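Local coordinates for penicillin-binding protein PbpB (Mycobacterium tuberculosis, PDB 6KGU) that builds cross-linked peptidoglycan of the mycobacterial cell wall from lipid intermediates and is inactivated by beta-lactams such as the bound aztreonam, at residues P259-P264 and T389-T394; Y494-A499 and D516-N521. All coordinates share one frame; numbering follows the deposited sequence.

Interaction 1 (P259-P264 and T389-T394); sequences PAVSSP and TLLQMT
A capped helix start in the transpeptidase domain meets the short helix 259-262 here, and Ala260 touches Thr389, Leu390 and Leu391 in turn. Ala260 O accepts from Leu391 N at 3.1 Å; the donor lies in the carbonyl plane, with a C=O...N angle of 158°. Thr389 CB (3.6 Å) and the CB atoms of Leu390 and Leu391 (both 3.7 Å) pack round Ala260 O, a buried polar atom. A water holds the next amide: it accepts from Leu390 N and donates to Pro259 O and Ser263 O, bridging the start and the exit of the short helix to the first turn of helix 390-401. Thr389 and Gln392 form a capping box. Gln392 N donates to Thr389 OG1 at 3.0 Å, nearly straight at 168°, and Thr389 N returns a bond to Gln392 OE1, its donor tilted from the amide plane. Gln392 NE2 is bound in turn by Gln352 O and Ala363 O, which fix the rotation of the amide. With Thr389 OG1 set between backbone N and carbonyl carbon (chi1 66°), Thr389 CG2 is left beside N and reaches Val261 O at 3.4 Å. Beyond the polar centre, Val261 and Leu391 run side by side in the same direction, Val261 CG1 against Leu391 CD2 at 3.9 Å, while Met236 of strand 233-238 touches both. Val224 of strand 220-227 covers Ala260 and Leu390, placing the junction against the central sheet. The amides of Leu390, Leu391 and Gln392, which have no acceptor in a preceding helical turn, thus find a water, a carbonyl of the other helix and a threonine hydroxyl, so the buried helix start is satisfied partly across the contact.

Interaction 2 (Y494-A499 and D516-N521); sequences YWITFA and DNPARN
At the edge of the aztreonam pocket, strand 493-502 pairs with the end of strand 509-516, and Tyr494 meets Asn517 where that pairing gives out. Asn517 N donates to Tyr494 O at 2.7 Å, a weak bond because it is bent to 130°. Tyr494 N turns to the side chain of the same asparagine: Asn517 OD1 lies 3.3 Å away, and the N-H points to it at 156° from well above the amide plane. CG of Asn517 stands anti to its backbone N (chi1 -167°), which carries CG toward the Tyr494 backbone; the backbone N and O of Tyr494 are both engaged by Asn517, through one side-chain bond and one weak backbone bond. Trp495 and Asp516 form an antiparallel non-hydrogen-bonded pair, their CA atoms 5.1 Å apart and their side chains on one face of the sheet. Both strands belong to the antiparallel sheet at the core of the penicillin-binding transpeptidase fold, where strand 473-483 flanks 493-502 on its other edge. Asn517, with positive phi and psi, adopts a left-handed helical conformation, at which the chain leaves the strand and brings the ring of Pro518 over Ile496. There the two side chains cross obliquely, with Ile496 CG1 at 3.5 Å from both CG and CD of Pro518. Trp495 CD1 comes to 4.3 Å from Asp516 CA, and the indole also meets the ring of Phe265. Tyr494 itself touches the bound aztreonam, its side chain about 4 Å from the drug.

Interactions 1 and 2 share the transpeptidase domain, their centres 15 Å apart, and meet through Met393 on helix 390-401. Met393 CE packs 3.4 Å from Phe498 O and 3.8 Å from Ala499 CB, and Met393 SD lies 3.9 Å from Thr497 CG2, so the helix begun in interaction 1 rests on the strand paired in interaction 2. Their relation to the active site differs: Tyr494 belongs to the drug pocket, and the side chain of Ile496 is about 10 Å from that of Ser269, the probable acylated serine, whereas Pro264, the closing residue of 259-264, keeps its side chain about 13 Å from aztreonam.

Interaction 1 (P259-P264 and T389-T394)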
loop_
_atom_site.group_PDB
_atom_site.type_symbol
_atom_site.label_atom_id
_atom_site.label_comp_id
_atom_site.label_asym_id
_atom_site.label_seq_id
_atom_site.Cartn_x
_atom_site.Cartn_y
_atom_site.Cartn_z
ATOM N N PRO A 259 -10.450 -1.442 3.601
ATOM C CA PRO A 259 -10.250 -0.435 2.537
ATOM C C PRO A 259 -8.925 -0.536 1.796
ATOM O O PRO A 259 -8.859 -0.138 0.627
ATOM C CB PRO A 259 -10.315 0.903 3.298
ATOM C CG PRO A 259 -11.026 0.615 4.558
ATOM C CD PRO A 259 -10.779 -0.838 4.903
ATOM N N ALA A 260 -7.859 -1.001 2.459
ATOM C CA ALA A 260 -6.559 -1.156 1.801
ATOM C C ALA A 260 -6.649 -1.994 0.529
ATOM O O ALA A 260 -5.814 -1.844 -0.376
ATOM C CB ALA A 260 -5.547 -1.808 2.759
ATOM N N VAL A 261 -7.631 -2.892 0.442
ATOM C CA VAL A 261 -7.818 -3.688 -0.761
ATOM C C VAL A 261 -9.115 -3.363 -1.481
ATOM O O VAL A 261 -9.193 -3.588 -2.696
ATOM C CB VAL A 261 -7.743 -5.205 -0.473
ATOM C CG1 VAL A 261 -6.397 -5.582 0.142
ATOM C CG2 VAL A 261 -8.930 -5.669 0.399
ATOM N N SER A 262 -10.130 -2.836 -0.789
ATOM C CA SER A 262 -11.446 -2.706 -1.392
ATOM C C SER A 262 -11.724 -1.341 -2.008
ATOM O O SER A 262 -12.688 -1.218 -2.757
ATOM C CB SER A 262 -12.533 -2.978 -0.345
ATOM O OG SER A 262 -12.643 -1.837 0.472
ATOM N N SER A 263 -10.946 -0.305 -1.700
ATOM C CA SER A 263 -11.381 1.070 -1.952
ATOM C C SER A 263 -10.339 1.821 -2.765
ATOM O O SER A 263 -9.420 2.424 -2.195
ATOM C CB SER A 263 -11.667 1.795 -0.629
ATOM O OG SER A 263 -12.617 1.049 0.140
ATOM N N PRO A 264 -10.453 1.824 -4.099
ATOM C CA PRO A 264 -9.424 2.480 -4.917
ATOM C C PRO A 264 -9.562 3.988 -4.854
ATOM O O PRO A 264 -10.606 4.524 -4.490
ATOM C CB PRO A 264 -9.686 1.951 -6.336
ATOM C CG PRO A 264 -11.213 1.616 -6.336
ATOM C CD PRO A 264 -11.456 1.107 -4.915
ATOM N N THR A 389 -5.792 0.663 -5.600
ATOM C CA THR A 389 -5.866 0.418 -4.173
ATOM C C THR A 389 -4.536 0.735 -3.499
ATOM O O THR A 389 -3.484 0.844 -4.137
ATOM C CB THR A 389 -6.260 -1.029 -3.901
ATOM O OG1 THR A 389 -5.219 -1.887 -4.360
ATOM C CG2 THR A 389 -7.555 -1.373 -4.649
ATOM N N LEU A 390 -4.601 0.890 -2.176
ATOM C CA LEU A 390 -3.388 1.016 -1.376
ATOM C C LEU A 390 -2.450 -0.163 -1.598
ATOM O O LEU A 390 -1.225 0.010 -1.670
ATOM C CB LEU A 390 -3.752 1.134 0.113
ATOM C CG LEU A 390 -2.564 1.502 1.013
ATOM C CD1 LEU A 390 -1.880 2.740 0.473
ATOM C CD2 LEU A 390 -3.001 1.731 2.480
ATOM N N LEU A 391 -3.002 -1.378 -1.693
ATOM C CA LEU A 391 -2.147 -2.549 -1.882
ATOM C C LEU A 391 -1.444 -2.508 -3.237
ATOM O O LEU A 391 -0.249 -2.818 -3.337
ATOM C CB LEU A 391 -2.970 -3.837 -1.741
ATOM C CG LEU A 391 -2.178 -5.130 -1.921
ATOM C CD1 LEU A 391 -1.074 -5.266 -0.860
ATOM C CD2 LEU A 391 -3.119 -6.343 -1.889
ATOM N N GLN A 392 -2.189 -2.168 -4.301
ATOM C CA GLN A 392 -1.580 -1.993 -5.618
ATOM C C GLN A 392 -0.482 -0.929 -5.586
ATOM O O GLN A 392 0.601 -1.118 -6.149
ATOM C CB GLN A 392 -2.650 -1.588 -6.635
ATOM C CG GLN A 392 -3.563 -2.725 -7.063
ATOM C CD GLN A 392 -4.636 -2.256 -8.011
ATOM O OE1 GLN A 392 -5.143 -1.142 -7.869
ATOM N NE2 GLN A 392 -5.004 -3.105 -8.980
ATOM N N MET A 393 -0.776 0.225 -4.982
ATOM C CA MET A 393 0.217 1.293 -4.880
ATOM C C MET A 393 1.477 0.788 -4.198
ATOM O O MET A 393 2.590 0.946 -4.718
ATOM C CB MET A 393 -0.380 2.476 -4.106
ATOM C CG MET A 393 0.537 3.684 -3.965
ATOM S SD MET A 393 -0.165 4.917 -2.830
ATOM C CE MET A 393 0.702 4.514 -1.310
ATOM N N THR A 394 1.313 0.157 -3.034
ATOM C CA THR A 394 2.448 -0.404 -2.314
ATOM C C THR A 394 3.154 -1.480 -3.136
ATOM O O THR A 394 4.381 -1.607 -3.081
ATOM C CB THR A 394 1.966 -0.958 -0.972
ATOM O OG1 THR A 394 1.201 0.054 -0.304
ATOM C CG2 THR A 394 3.127 -1.337 -0.094
HETATM O O HOH W 1 -7.335 1.219 -0.981
#

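Interaction 2 (Y494-A499 and D516-N521)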
loop_
_atom_site.group_PDB
_atom_site.type_symbol
_atom_site.label_atom_id
_atom_site.label_comp_id
_atom_site.label_asym_id
_atom_site.label_seq_id
_atom_site.Cartn_x
_atom_site.Cartn_y
_atom_site.Cartn_z
ATOM N N TYR A 494 -8.500 16.385 -0.442
ATOM C CA TYR A 494 -7.389 15.612 -1.000
ATOM C C TYR A 494 -7.351 14.171 -0.515
ATOM O O TYR A 494 -7.770 13.855 0.601
ATOM C CB TYR A 494 -6.043 16.224 -0.651
ATOM C CG TYR A 494 -5.975 17.698 -0.880
ATOM C CD1 TYR A 494 -5.547 18.550 0.123
ATOM C CD2 TYR A 494 -6.336 18.240 -2.102
ATOM C CE1 TYR A 494 -5.485 19.911 -0.084
ATOM C CE2 TYR A 494 -6.279 19.586 -2.320
ATOM C CZ TYR A 494 -5.854 20.419 -1.308
ATOM O OH TYR A 494 -5.801 21.770 -1.532
ATOM N N TRP A 495 -6.833 13.295 -1.381
ATOM C CA TRP A 495 -6.219 12.050 -0.948
ATOM C C TRP A 495 -4.731 12.310 -0.789
ATOM O O TRP A 495 -4.066 12.694 -1.757
ATOM C CB TRP A 495 -6.406 10.917 -1.949
ATOM C CG TRP A 495 -7.703 10.258 -1.907
ATOM C CD1 TRP A 495 -8.292 9.627 -0.834
ATOM C CD2 TRP A 495 -8.601 10.127 -2.998
ATOM N NE1 TRP A 495 -9.521 9.129 -1.196
ATOM C CE2 TRP A 495 -9.734 9.416 -2.524
ATOM C CE3 TRP A 495 -8.566 10.544 -4.338
ATOM C CZ2 TRP A 495 -10.818 9.115 -3.343
ATOM C CZ3 TRP A 495 -9.644 10.238 -5.152
ATOM C CH2 TRP A 495 -10.758 9.532 -4.651
ATOM N N ILE A 496 -4.218 12.075 0.415
ATOM C CA ILE A 496 -2.794 12.165 0.719
ATOM C C ILE A 496 -2.224 10.752 0.739
ATOM O O ILE A 496 -2.771 9.869 1.409
ATOM C CB ILE A 496 -2.569 12.862 2.071
ATOM C CG1 ILE A 496 -3.262 14.231 2.075
ATOM C CG2 ILE A 496 -1.076 12.905 2.438
ATOM C CD1 ILE A 496 -2.978 15.089 0.911
ATOM N N THR A 497 -1.115 10.546 0.034
ATOM C CA THR A 497 -0.437 9.259 -0.024
ATOM C C THR A 497 1.041 9.433 0.271
ATOM O O THR A 497 1.611 10.508 0.069
ATOM C CB THR A 497 -0.578 8.601 -1.401
ATOM O OG1 THR A 497 -0.232 9.544 -2.424
ATOM C CG2 THR A 497 -2.016 8.115 -1.612
ATOM N N PHE A 498 1.646 8.368 0.786
ATOM C CA PHE A 498 3.093 8.233 0.820
ATOM C C PHE A 498 3.406 6.768 0.570
ATOM O O PHE A 498 2.727 5.886 1.102
ATOM C CB PHE A 498 3.732 8.682 2.163
ATOM C CG PHE A 498 5.253 8.858 2.087
ATOM C CD1 PHE A 498 6.107 7.774 2.229
ATOM C CD2 PHE A 498 5.811 10.104 1.832
ATOM C CE1 PHE A 498 7.487 7.929 2.142
ATOM C CE2 PHE A 498 7.193 10.263 1.727
ATOM C CZ PHE A 498 8.030 9.170 1.882
ATOM N N ALA A 499 4.414 6.511 -0.251
ATOM C CA ALA A 499 4.913 5.154 -0.424
ATOM C C ALA A 499 6.424 5.235 -0.353
ATOM O O ALA A 499 7.017 6.119 -0.973
ATOM C CB ALA A 499 4.468 4.537 -1.753
ATOM N N ASP A 516 -7.463 10.127 3.987
ATOM C CA ASP A 516 -8.623 10.682 3.296
ATOM C C ASP A 516 -8.884 12.075 3.855
ATOM O O ASP A 516 -9.437 12.227 4.948
ATOM C CB ASP A 516 -9.837 9.774 3.454
ATOM C CG ASP A 516 -11.077 10.317 2.732
ATOM O OD1 ASP A 516 -11.053 11.474 2.253
ATOM O OD2 ASP A 516 -12.082 9.593 2.647
ATOM N N ASN A 517 -8.471 13.081 3.096
ATOM C CA ASN A 517 -8.716 14.490 3.389
ATOM C C ASN A 517 -8.339 14.949 4.802
ATOM O O ASN A 517 -9.196 15.433 5.549
ATOM C CB ASN A 517 -10.169 14.833 3.097
ATOM C CG ASN A 517 -10.403 16.334 3.079
ATOM O OD1 ASN A 517 -9.580 17.098 2.558
ATOM N ND2 ASN A 517 -11.499 16.764 3.661
ATOM N N PRO A 518 -7.069 14.854 5.183
ATOM C CA PRO A 518 -6.669 15.363 6.499
ATOM C C PRO A 518 -6.686 16.885 6.522
ATOM O O PRO A 518 -6.451 17.551 5.510
ATOM C CB PRO A 518 -5.243 14.824 6.673
ATOM C CG PRO A 518 -4.712 14.744 5.267
ATOM C CD PRO A 518 -5.911 14.396 4.391
ATOM N N ALA A 519 -6.998 17.430 7.699
ATOM C CA ALA A 519 -6.871 18.863 7.924
ATOM C C ALA A 519 -5.446 19.252 8.306
ATOM O O ALA A 519 -5.072 20.418 8.155
ATOM C CB ALA A 519 -7.855 19.314 9.019
ATOM N N ARG A 520 -4.644 18.294 8.776
ATOM C CA ARG A 520 -3.292 18.531 9.280
ATOM C C ARG A 520 -2.404 17.364 8.857
ATOM O O ARG A 520 -2.878 16.365 8.314
ATOM C CB ARG A 520 -3.282 18.685 10.816
ATOM C CG ARG A 520 -4.134 19.862 11.328
ATOM C CD ARG A 520 -4.314 19.821 12.849
ATOM N NE ARG A 520 -5.152 18.705 13.259
ATOM C CZ ARG A 520 -6.477 18.723 13.205
ATOM N NH1 ARG A 520 -7.105 19.800 12.765
ATOM N NH2 ARG A 520 -7.168 17.663 13.579
ATOM N N ASN A 521 -1.105 17.502 9.116
ATOM C CA ASN A 521 -0.139 16.406 9.028
ATOM C C ASN A 521 -0.541 15.186 9.833
ATOM O O ASN A 521 -1.356 15.292 10.758
ATOM C CB ASN A 521 1.235 16.833 9.542
ATOM C CG ASN A 521 2.078 17.409 8.476
ATOM O OD1 ASN A 521 1.569 17.776 7.415
ATOM N ND2 ASN A 521 3.383 17.518 8.738
#